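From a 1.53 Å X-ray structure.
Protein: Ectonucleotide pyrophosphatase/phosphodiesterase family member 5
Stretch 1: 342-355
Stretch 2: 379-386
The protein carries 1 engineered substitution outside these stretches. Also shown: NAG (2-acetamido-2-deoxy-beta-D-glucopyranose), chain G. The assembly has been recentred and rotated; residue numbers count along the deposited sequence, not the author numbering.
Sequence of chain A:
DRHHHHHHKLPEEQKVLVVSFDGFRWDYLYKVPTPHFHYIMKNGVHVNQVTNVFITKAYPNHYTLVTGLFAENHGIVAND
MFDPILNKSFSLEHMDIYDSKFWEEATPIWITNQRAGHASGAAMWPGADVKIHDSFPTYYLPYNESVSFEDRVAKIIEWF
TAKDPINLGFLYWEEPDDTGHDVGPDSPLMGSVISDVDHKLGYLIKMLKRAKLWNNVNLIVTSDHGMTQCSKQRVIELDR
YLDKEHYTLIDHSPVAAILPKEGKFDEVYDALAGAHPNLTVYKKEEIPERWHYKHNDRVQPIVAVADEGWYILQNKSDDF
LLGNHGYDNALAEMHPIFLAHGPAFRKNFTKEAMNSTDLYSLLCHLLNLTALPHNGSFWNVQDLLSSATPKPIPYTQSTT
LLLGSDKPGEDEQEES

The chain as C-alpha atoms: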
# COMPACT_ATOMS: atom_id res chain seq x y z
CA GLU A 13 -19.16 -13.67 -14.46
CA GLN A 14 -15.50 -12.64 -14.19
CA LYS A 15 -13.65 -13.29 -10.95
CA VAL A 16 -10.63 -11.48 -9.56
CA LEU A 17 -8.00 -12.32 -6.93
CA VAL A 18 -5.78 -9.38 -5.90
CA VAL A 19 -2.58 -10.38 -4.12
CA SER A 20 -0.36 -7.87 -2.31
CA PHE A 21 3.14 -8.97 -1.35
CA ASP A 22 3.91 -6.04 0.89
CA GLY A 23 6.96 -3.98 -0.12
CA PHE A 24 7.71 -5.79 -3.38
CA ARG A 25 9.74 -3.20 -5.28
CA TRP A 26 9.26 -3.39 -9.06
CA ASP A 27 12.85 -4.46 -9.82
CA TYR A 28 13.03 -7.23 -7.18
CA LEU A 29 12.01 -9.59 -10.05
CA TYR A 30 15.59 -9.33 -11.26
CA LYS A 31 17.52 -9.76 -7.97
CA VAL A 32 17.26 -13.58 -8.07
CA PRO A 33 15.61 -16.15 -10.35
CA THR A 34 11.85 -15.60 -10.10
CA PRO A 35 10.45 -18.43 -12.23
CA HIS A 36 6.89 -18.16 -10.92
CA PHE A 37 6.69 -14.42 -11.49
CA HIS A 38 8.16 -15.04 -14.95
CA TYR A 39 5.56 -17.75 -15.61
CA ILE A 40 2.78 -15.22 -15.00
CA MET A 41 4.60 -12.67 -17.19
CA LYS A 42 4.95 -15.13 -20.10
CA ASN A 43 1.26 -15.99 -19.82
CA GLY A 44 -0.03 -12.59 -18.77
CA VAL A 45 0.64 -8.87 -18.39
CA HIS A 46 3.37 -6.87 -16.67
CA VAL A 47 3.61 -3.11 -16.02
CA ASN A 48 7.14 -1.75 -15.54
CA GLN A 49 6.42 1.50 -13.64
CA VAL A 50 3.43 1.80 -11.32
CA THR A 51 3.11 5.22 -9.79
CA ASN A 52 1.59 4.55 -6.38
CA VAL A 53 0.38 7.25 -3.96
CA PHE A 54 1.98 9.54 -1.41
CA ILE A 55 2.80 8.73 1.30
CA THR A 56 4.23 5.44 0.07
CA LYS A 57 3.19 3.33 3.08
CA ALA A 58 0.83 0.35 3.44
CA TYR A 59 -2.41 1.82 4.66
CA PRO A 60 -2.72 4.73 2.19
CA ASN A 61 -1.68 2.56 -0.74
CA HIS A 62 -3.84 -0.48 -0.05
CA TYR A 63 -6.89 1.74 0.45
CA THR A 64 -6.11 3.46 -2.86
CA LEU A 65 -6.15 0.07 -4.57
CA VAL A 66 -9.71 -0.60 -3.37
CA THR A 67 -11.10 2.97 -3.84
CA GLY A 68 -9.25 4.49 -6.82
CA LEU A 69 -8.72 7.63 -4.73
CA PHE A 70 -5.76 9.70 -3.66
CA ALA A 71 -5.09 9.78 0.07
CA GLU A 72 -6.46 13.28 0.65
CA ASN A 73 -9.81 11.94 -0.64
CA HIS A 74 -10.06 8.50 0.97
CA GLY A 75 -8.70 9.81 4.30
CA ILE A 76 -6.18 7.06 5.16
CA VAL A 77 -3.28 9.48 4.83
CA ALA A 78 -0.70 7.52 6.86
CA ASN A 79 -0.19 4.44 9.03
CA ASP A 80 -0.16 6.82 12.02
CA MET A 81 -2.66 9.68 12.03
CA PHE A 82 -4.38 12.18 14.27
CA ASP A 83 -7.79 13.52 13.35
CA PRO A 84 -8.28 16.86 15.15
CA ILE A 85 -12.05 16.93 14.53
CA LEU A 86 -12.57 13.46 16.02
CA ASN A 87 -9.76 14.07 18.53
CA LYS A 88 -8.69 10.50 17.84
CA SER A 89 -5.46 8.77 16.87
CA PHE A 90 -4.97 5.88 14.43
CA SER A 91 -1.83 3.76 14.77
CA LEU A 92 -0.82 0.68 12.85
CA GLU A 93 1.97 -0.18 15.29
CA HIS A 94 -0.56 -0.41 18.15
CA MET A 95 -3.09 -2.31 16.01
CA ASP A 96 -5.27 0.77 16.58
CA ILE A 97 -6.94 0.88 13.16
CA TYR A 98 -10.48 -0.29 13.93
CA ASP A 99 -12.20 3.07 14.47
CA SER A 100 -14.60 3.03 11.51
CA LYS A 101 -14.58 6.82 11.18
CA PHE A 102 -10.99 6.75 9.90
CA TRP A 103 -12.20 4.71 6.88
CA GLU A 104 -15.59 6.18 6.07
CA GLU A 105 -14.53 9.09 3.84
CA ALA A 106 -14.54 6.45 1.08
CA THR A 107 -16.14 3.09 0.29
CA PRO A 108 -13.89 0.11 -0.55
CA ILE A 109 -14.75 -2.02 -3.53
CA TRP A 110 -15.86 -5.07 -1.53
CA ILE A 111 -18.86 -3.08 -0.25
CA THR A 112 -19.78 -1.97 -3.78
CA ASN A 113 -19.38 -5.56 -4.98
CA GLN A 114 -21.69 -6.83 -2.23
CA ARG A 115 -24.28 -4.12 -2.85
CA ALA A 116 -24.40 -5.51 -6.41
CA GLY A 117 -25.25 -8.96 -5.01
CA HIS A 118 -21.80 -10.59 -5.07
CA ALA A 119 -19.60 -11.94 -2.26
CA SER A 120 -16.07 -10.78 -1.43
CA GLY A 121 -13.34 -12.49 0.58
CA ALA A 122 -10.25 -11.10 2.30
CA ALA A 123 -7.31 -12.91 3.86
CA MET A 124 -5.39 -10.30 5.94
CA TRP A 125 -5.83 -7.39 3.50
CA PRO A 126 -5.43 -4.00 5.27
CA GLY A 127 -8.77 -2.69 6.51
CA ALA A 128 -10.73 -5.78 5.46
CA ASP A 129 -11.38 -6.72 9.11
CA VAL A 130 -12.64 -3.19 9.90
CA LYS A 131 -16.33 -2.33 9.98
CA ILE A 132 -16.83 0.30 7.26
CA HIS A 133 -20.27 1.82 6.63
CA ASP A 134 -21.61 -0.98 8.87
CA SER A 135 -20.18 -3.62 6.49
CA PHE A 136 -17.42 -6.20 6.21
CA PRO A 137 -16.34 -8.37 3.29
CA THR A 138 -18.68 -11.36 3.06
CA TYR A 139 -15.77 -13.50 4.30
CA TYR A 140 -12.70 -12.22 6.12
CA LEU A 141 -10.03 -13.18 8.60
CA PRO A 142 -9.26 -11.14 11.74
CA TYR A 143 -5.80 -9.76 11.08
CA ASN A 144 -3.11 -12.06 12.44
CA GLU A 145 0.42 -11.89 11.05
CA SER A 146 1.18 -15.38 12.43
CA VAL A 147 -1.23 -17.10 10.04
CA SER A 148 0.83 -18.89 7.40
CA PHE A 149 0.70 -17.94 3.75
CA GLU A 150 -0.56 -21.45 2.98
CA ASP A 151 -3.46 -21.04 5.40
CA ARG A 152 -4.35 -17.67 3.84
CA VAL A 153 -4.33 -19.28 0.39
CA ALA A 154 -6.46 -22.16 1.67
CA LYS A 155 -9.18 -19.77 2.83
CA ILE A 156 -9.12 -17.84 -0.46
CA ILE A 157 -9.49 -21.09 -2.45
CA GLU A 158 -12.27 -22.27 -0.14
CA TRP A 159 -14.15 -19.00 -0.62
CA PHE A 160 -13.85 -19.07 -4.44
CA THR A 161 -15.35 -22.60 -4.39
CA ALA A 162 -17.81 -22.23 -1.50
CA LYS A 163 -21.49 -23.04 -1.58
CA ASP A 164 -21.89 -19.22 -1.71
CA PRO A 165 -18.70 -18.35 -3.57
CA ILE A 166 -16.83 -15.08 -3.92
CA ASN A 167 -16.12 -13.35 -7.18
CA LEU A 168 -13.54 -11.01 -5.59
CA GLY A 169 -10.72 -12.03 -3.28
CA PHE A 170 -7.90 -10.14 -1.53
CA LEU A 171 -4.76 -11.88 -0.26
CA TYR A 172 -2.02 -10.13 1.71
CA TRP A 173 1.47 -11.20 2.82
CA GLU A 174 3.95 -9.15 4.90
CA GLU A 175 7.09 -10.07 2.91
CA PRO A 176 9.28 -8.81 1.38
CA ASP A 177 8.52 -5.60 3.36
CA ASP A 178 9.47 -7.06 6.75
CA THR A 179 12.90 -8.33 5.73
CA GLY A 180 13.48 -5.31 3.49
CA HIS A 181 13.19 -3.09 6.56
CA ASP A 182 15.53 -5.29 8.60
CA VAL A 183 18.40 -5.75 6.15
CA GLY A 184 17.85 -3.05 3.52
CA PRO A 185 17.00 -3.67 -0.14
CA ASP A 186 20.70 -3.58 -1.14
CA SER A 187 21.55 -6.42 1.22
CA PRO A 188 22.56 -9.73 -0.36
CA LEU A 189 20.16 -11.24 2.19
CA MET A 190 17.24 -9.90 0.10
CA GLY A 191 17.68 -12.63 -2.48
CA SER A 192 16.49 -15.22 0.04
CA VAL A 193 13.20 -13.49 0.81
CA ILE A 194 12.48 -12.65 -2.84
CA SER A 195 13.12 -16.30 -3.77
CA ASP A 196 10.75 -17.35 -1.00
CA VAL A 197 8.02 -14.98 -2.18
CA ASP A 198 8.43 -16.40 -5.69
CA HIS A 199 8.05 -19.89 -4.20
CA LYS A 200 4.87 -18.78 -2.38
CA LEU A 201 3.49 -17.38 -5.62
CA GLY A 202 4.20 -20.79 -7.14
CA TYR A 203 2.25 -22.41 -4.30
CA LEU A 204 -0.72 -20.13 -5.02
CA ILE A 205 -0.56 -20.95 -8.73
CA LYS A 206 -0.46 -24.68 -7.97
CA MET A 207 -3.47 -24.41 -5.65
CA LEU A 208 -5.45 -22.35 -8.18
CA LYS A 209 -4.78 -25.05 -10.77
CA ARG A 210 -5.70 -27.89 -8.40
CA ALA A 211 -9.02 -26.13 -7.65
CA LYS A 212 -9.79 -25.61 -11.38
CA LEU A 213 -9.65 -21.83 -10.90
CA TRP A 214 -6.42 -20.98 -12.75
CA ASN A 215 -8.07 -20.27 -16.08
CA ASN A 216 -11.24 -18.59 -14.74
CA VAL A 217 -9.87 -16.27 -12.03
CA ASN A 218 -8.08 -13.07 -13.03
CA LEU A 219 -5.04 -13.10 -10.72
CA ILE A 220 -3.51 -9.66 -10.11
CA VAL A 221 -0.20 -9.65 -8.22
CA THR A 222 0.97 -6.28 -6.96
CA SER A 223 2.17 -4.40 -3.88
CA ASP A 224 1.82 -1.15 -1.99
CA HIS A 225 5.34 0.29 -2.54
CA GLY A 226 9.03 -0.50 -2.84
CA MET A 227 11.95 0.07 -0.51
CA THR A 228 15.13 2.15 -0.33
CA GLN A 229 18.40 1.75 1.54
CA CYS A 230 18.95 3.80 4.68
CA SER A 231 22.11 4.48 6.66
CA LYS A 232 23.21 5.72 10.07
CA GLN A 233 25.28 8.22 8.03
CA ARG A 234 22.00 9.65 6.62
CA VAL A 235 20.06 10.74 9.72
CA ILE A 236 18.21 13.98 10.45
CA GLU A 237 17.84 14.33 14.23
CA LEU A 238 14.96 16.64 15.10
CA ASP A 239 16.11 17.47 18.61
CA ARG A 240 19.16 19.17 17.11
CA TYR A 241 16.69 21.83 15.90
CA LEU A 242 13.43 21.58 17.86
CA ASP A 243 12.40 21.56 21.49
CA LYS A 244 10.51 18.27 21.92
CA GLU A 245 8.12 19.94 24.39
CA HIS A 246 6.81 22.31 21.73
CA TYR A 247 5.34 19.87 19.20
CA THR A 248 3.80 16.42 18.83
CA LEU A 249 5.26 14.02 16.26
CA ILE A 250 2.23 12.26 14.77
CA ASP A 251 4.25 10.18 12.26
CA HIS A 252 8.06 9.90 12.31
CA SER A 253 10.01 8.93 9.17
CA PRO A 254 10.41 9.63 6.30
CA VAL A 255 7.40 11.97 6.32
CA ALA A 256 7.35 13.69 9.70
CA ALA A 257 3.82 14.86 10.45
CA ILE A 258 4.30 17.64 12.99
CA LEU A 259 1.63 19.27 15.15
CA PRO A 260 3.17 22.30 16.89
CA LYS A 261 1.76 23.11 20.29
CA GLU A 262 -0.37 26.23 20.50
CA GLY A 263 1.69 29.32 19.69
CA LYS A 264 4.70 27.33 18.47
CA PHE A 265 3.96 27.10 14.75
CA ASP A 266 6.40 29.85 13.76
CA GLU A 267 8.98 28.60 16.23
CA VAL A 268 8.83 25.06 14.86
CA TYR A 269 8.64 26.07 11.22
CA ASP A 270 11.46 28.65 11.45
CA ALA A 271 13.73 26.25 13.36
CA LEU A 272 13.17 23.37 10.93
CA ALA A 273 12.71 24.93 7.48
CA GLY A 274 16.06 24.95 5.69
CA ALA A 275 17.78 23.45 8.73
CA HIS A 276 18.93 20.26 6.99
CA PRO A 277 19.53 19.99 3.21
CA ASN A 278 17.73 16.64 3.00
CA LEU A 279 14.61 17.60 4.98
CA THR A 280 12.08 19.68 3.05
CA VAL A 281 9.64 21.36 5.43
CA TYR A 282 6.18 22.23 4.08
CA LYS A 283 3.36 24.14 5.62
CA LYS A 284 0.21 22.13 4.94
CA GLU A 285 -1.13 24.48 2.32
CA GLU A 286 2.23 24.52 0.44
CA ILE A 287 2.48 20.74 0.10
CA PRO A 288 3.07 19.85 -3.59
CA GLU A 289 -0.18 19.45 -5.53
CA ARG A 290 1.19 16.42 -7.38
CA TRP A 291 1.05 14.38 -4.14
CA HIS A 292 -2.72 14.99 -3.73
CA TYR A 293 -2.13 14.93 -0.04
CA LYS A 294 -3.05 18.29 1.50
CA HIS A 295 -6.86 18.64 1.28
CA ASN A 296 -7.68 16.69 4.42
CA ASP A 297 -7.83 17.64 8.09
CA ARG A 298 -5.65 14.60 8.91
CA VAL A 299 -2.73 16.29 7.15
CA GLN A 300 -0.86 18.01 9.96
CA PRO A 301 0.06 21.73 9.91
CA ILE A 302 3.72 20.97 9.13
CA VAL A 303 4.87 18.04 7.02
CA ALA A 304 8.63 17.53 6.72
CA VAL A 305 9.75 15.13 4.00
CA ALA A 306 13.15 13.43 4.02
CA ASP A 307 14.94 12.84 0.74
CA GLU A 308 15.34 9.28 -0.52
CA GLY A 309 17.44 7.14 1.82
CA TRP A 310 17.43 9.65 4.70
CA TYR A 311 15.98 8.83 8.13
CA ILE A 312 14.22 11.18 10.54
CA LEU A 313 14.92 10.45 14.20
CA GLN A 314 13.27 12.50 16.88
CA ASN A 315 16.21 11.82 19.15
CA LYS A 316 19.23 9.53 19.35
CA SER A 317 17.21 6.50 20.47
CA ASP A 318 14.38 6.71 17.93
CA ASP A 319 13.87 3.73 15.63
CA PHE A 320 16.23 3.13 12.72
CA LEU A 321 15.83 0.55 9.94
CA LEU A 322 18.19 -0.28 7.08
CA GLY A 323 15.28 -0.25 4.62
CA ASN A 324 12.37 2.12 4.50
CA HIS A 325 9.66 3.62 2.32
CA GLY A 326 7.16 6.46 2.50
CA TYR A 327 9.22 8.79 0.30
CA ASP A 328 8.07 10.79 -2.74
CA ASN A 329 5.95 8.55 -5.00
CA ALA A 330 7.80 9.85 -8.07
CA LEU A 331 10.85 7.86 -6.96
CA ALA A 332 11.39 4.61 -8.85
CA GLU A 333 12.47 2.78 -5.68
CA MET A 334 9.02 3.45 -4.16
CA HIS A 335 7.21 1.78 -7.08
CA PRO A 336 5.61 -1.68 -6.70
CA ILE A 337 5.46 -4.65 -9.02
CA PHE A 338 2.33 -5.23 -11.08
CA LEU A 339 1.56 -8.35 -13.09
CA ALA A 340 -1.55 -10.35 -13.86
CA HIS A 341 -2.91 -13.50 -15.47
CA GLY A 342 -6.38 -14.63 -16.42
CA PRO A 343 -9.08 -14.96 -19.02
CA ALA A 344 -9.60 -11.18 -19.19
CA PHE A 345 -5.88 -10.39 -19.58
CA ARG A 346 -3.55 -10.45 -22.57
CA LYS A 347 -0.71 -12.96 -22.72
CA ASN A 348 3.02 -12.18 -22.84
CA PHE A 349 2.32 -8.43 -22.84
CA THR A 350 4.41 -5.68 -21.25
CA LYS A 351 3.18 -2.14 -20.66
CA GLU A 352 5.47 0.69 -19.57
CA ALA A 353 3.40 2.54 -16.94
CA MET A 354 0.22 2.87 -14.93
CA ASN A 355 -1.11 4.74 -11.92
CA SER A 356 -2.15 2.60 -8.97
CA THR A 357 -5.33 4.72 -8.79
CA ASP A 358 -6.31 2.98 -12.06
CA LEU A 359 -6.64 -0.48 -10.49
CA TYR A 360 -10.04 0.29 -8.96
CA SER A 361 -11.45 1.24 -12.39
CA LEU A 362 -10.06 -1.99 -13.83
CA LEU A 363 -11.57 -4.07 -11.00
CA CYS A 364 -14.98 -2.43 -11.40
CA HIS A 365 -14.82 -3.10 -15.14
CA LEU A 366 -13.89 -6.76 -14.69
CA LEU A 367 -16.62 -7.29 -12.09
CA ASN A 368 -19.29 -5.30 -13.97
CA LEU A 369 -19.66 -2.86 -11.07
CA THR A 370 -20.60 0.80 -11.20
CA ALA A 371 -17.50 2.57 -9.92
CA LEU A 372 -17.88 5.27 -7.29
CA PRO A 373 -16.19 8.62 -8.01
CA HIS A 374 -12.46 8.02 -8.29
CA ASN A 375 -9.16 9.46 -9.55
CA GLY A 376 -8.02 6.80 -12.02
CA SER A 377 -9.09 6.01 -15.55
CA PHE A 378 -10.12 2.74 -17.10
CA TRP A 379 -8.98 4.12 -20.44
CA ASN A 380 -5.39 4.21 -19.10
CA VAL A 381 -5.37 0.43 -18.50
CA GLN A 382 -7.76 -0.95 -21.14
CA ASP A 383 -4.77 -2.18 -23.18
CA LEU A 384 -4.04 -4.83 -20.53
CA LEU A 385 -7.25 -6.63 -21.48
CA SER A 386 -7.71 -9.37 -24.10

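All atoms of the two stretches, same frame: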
# COMPACT_ATOMS: atom_id res chain seq x y z
N GLY A 342 -5.04 -14.09 -16.48
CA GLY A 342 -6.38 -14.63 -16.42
C GLY A 342 -7.10 -14.48 -17.73
O GLY A 342 -6.58 -13.93 -18.71
N PRO A 343 -8.34 -14.95 -17.76
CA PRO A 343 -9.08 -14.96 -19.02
C PRO A 343 -9.34 -13.57 -19.58
O PRO A 343 -9.45 -13.41 -20.80
CB PRO A 343 -10.38 -15.69 -18.66
CG PRO A 343 -10.48 -15.61 -17.18
CD PRO A 343 -9.09 -15.57 -16.65
N ALA A 344 -9.39 -12.54 -18.73
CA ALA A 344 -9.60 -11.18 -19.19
C ALA A 344 -8.31 -10.47 -19.61
O ALA A 344 -8.39 -9.37 -20.18
CB ALA A 344 -10.27 -10.35 -18.09
N PHE A 345 -7.15 -11.06 -19.36
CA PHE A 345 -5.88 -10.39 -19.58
C PHE A 345 -5.14 -10.92 -20.81
O PHE A 345 -5.24 -12.10 -21.16
CB PHE A 345 -5.00 -10.54 -18.34
CG PHE A 345 -5.37 -9.60 -17.24
CD1 PHE A 345 -6.01 -10.06 -16.10
CD2 PHE A 345 -5.10 -8.25 -17.35
CE1 PHE A 345 -6.35 -9.19 -15.08
CE2 PHE A 345 -5.44 -7.37 -16.35
CZ PHE A 345 -6.08 -7.85 -15.20
N ARG A 346 -4.41 -10.03 -21.47
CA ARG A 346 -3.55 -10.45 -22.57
C ARG A 346 -2.47 -11.39 -22.07
O ARG A 346 -2.26 -11.57 -20.87
CB ARG A 346 -2.93 -9.23 -23.24
CG ARG A 346 -3.97 -8.40 -23.93
CD ARG A 346 -3.44 -7.04 -24.29
NE ARG A 346 -2.54 -7.09 -25.42
CZ ARG A 346 -2.10 -6.03 -26.07
NH1 ARG A 346 -2.48 -4.81 -25.70
NH2 ARG A 346 -1.29 -6.18 -27.13
N LYS A 347 -1.77 -12.00 -23.02
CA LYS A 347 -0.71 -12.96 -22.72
C LYS A 347 0.62 -12.48 -23.29
O LYS A 347 0.69 -12.07 -24.45
CB LYS A 347 -1.05 -14.33 -23.30
CG LYS A 347 -2.27 -14.97 -22.67
CD LYS A 347 -2.52 -16.34 -23.29
CE LYS A 347 -2.24 -17.50 -22.33
NZ LYS A 347 -0.81 -17.95 -22.43
N ASN A 348 1.66 -12.57 -22.47
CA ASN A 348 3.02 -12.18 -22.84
C ASN A 348 3.12 -10.71 -23.25
O ASN A 348 3.83 -10.36 -24.20
CB ASN A 348 3.57 -13.09 -23.94
CG ASN A 348 5.07 -13.11 -23.96
OD1 ASN A 348 5.72 -12.93 -22.93
ND2 ASN A 348 5.65 -13.32 -25.14
N PHE A 349 2.44 -9.84 -22.51
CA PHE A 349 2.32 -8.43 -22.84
C PHE A 349 2.97 -7.58 -21.75
O PHE A 349 2.72 -7.79 -20.55
CB PHE A 349 0.86 -8.03 -23.00
CG PHE A 349 0.65 -6.56 -23.25
CD1 PHE A 349 1.07 -5.97 -24.45
CD2 PHE A 349 0.04 -5.75 -22.31
CE1 PHE A 349 0.87 -4.62 -24.68
CE2 PHE A 349 -0.17 -4.41 -22.54
CZ PHE A 349 0.27 -3.84 -23.73
N THR A 350 3.76 -6.60 -22.17
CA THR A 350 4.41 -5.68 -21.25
C THR A 350 4.01 -4.26 -21.60
O THR A 350 4.11 -3.83 -22.76
CB THR A 350 5.93 -5.81 -21.28
OG1 THR A 350 6.28 -7.16 -21.01
CG2 THR A 350 6.57 -4.91 -20.20
N LYS A 351 3.59 -3.53 -20.59
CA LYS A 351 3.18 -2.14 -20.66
C LYS A 351 4.15 -1.30 -19.82
O LYS A 351 4.59 -1.73 -18.75
CB LYS A 351 1.76 -2.02 -20.13
CG LYS A 351 1.23 -0.66 -20.04
CD LYS A 351 -0.23 -0.75 -19.72
CE LYS A 351 -0.72 0.56 -19.27
NZ LYS A 351 -1.09 1.41 -20.39
N GLU A 352 4.45 -0.07 -20.27
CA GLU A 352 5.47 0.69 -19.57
C GLU A 352 4.99 1.22 -18.21
O GLU A 352 5.73 1.12 -17.23
CB GLU A 352 5.98 1.84 -20.43
CG GLU A 352 6.99 2.73 -19.71
CD GLU A 352 8.23 1.99 -19.20
OE1 GLU A 352 8.57 0.90 -19.71
OE2 GLU A 352 8.88 2.53 -18.28
N ALA A 353 3.78 1.79 -18.14
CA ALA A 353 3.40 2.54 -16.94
C ALA A 353 1.91 2.51 -16.64
O ALA A 353 1.08 2.38 -17.54
CB ALA A 353 3.83 4.01 -17.06
N MET A 354 1.59 2.69 -15.36
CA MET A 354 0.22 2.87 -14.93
C MET A 354 0.24 3.63 -13.61
O MET A 354 1.28 3.74 -12.96
CB MET A 354 -0.49 1.52 -14.79
CG MET A 354 -0.19 0.79 -13.51
SD MET A 354 -1.03 -0.83 -13.34
CE MET A 354 -2.72 -0.44 -12.99
N ASN A 355 -0.91 4.19 -13.25
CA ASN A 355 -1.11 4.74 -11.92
C ASN A 355 -1.86 3.72 -11.07
O ASN A 355 -2.80 3.08 -11.54
CB ASN A 355 -1.92 6.03 -11.99
CG ASN A 355 -1.17 7.14 -12.73
OD1 ASN A 355 0.01 7.36 -12.49
ND2 ASN A 355 -1.87 7.84 -13.60
N TRP A 379 -9.55 4.00 -19.11
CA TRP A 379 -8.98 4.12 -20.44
C TRP A 379 -7.46 4.02 -20.39
O TRP A 379 -6.84 3.58 -21.36
CB TRP A 379 -9.46 5.42 -21.09
CG TRP A 379 -10.96 5.49 -21.10
CD1 TRP A 379 -11.75 6.43 -20.52
CD2 TRP A 379 -11.85 4.52 -21.67
NE1 TRP A 379 -13.08 6.13 -20.71
CE2 TRP A 379 -13.17 4.96 -21.41
CE3 TRP A 379 -11.67 3.33 -22.39
CZ2 TRP A 379 -14.29 4.25 -21.85
CZ3 TRP A 379 -12.79 2.63 -22.82
CH2 TRP A 379 -14.08 3.09 -22.54
N ASN A 380 -6.84 4.34 -19.24
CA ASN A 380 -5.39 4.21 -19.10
C ASN A 380 -4.94 2.75 -19.09
O ASN A 380 -3.78 2.48 -19.42
CB ASN A 380 -4.91 4.88 -17.81
CG ASN A 380 -5.19 6.38 -17.77
OD1 ASN A 380 -5.39 6.94 -16.69
ND2 ASN A 380 -5.18 7.04 -18.92
N VAL A 381 -5.79 1.81 -18.68
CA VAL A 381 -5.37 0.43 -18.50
C VAL A 381 -6.13 -0.55 -19.39
O VAL A 381 -5.91 -1.76 -19.31
CB VAL A 381 -5.47 0.01 -17.01
CG1 VAL A 381 -4.43 0.75 -16.21
CG2 VAL A 381 -6.84 0.27 -16.45
N GLN A 382 -6.99 -0.05 -20.28
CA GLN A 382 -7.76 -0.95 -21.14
C GLN A 382 -6.86 -1.82 -22.01
O GLN A 382 -7.25 -2.94 -22.37
CB GLN A 382 -8.74 -0.15 -22.00
CG GLN A 382 -8.10 0.81 -22.96
CD GLN A 382 -9.12 1.52 -23.84
OE1 GLN A 382 -10.22 1.02 -24.05
NE2 GLN A 382 -8.75 2.70 -24.33
N ASP A 383 -5.64 -1.37 -22.33
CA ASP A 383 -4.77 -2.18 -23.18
C ASP A 383 -4.20 -3.41 -22.49
O ASP A 383 -3.57 -4.23 -23.16
CB ASP A 383 -3.62 -1.34 -23.77
CG ASP A 383 -2.83 -0.57 -22.73
OD1 ASP A 383 -3.32 -0.32 -21.61
OD2 ASP A 383 -1.70 -0.16 -23.05
N LEU A 384 -4.41 -3.58 -21.17
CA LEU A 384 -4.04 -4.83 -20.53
C LEU A 384 -4.99 -5.97 -20.87
O LEU A 384 -4.64 -7.14 -20.66
CB LEU A 384 -4.00 -4.64 -19.01
CG LEU A 384 -2.97 -3.66 -18.49
CD1 LEU A 384 -3.21 -3.41 -16.98
CD2 LEU A 384 -1.56 -4.19 -18.74
N LEU A 385 -6.18 -5.66 -21.38
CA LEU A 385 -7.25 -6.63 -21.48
C LEU A 385 -7.27 -7.30 -22.85
O LEU A 385 -6.96 -6.68 -23.88
CB LEU A 385 -8.60 -5.95 -21.22
CG LEU A 385 -8.74 -5.33 -19.81
CD1 LEU A 385 -10.11 -4.74 -19.60
CD2 LEU A 385 -8.46 -6.37 -18.74
N SER A 386 -7.60 -8.59 -22.85
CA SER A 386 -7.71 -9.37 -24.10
C SER A 386 -8.91 -8.93 -24.92
O SER A 386 -9.91 -8.48 -24.35
CB SER A 386 -7.80 -10.86 -23.78
OG SER A 386 -8.85 -11.11 -22.85
C1 NAG G . -1.41 8.97 -14.38
C2 NAG G . -1.38 8.82 -15.92
C3 NAG G . -1.08 10.15 -16.60
C4 NAG G . -2.00 11.24 -16.09
C5 NAG G . -1.91 11.33 -14.58
C6 NAG G . -2.80 12.39 -14.00
C7 NAG G . -0.77 6.59 -16.72
C8 NAG G . 0.35 5.68 -17.12
N2 NAG G . -0.41 7.81 -16.34
O3 NAG G . -1.25 10.00 -18.01
O4 NAG G . -1.64 12.50 -16.65
O5 NAG G . -2.31 10.08 -14.01
O6 NAG G . -4.16 11.97 -13.99
O7 NAG G . -1.96 6.20 -16.69
O HOH W 1 -10.83 -8.80 -21.50
O HOH W 2 -4.67 7.70 -13.78

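What does the helical start of stretch 2 offer its partner? The carbonyl of Asn380 accepts a hydrogen bond from Lys351, NZ to O at 3.1 Å. Near its side chain lies the sugar covalently attached to Asn355: the NAG atom O7 sits 3.4 Å from Asn380 CG. Val381 supplies a buried apolar contact instead, its CG1 3.8 Å from Met354 CE.

How does Asp383 hold two basic side chains? Its carboxylate forms a salt bridge with Lys351, whose NZ lies 3.1 Å from both OD1 and OD2, so the ammonium group joins this charge to the Asn380 carbonyl. The backbone of Asp383 serves the other base: Arg346 NH1 donates to its O at 2.8 Å, with that oxygen near the guanidinium plane.

Where does Leu384 fit? Its side chain is buried, with CD2 3.8 Å from Lys351 CD and 4.1 Å from Phe349 CE2, at the edge of that ring. Its carbonyl O receives a nearly straight hydrogen bond from Arg346 N at 3.0 Å.

What closes the contact? Leu385 pairs with Phe345 in a single beta bridge, flanked by the Arg346 bond and by Ser386 N donating to Ala344 O at 2.9 Å. Leu385 CD2 also packs 4.0 Å from Phe345 CE2. Water 1 donates to both Ala344 O and Ser386 O, reinforcing this end.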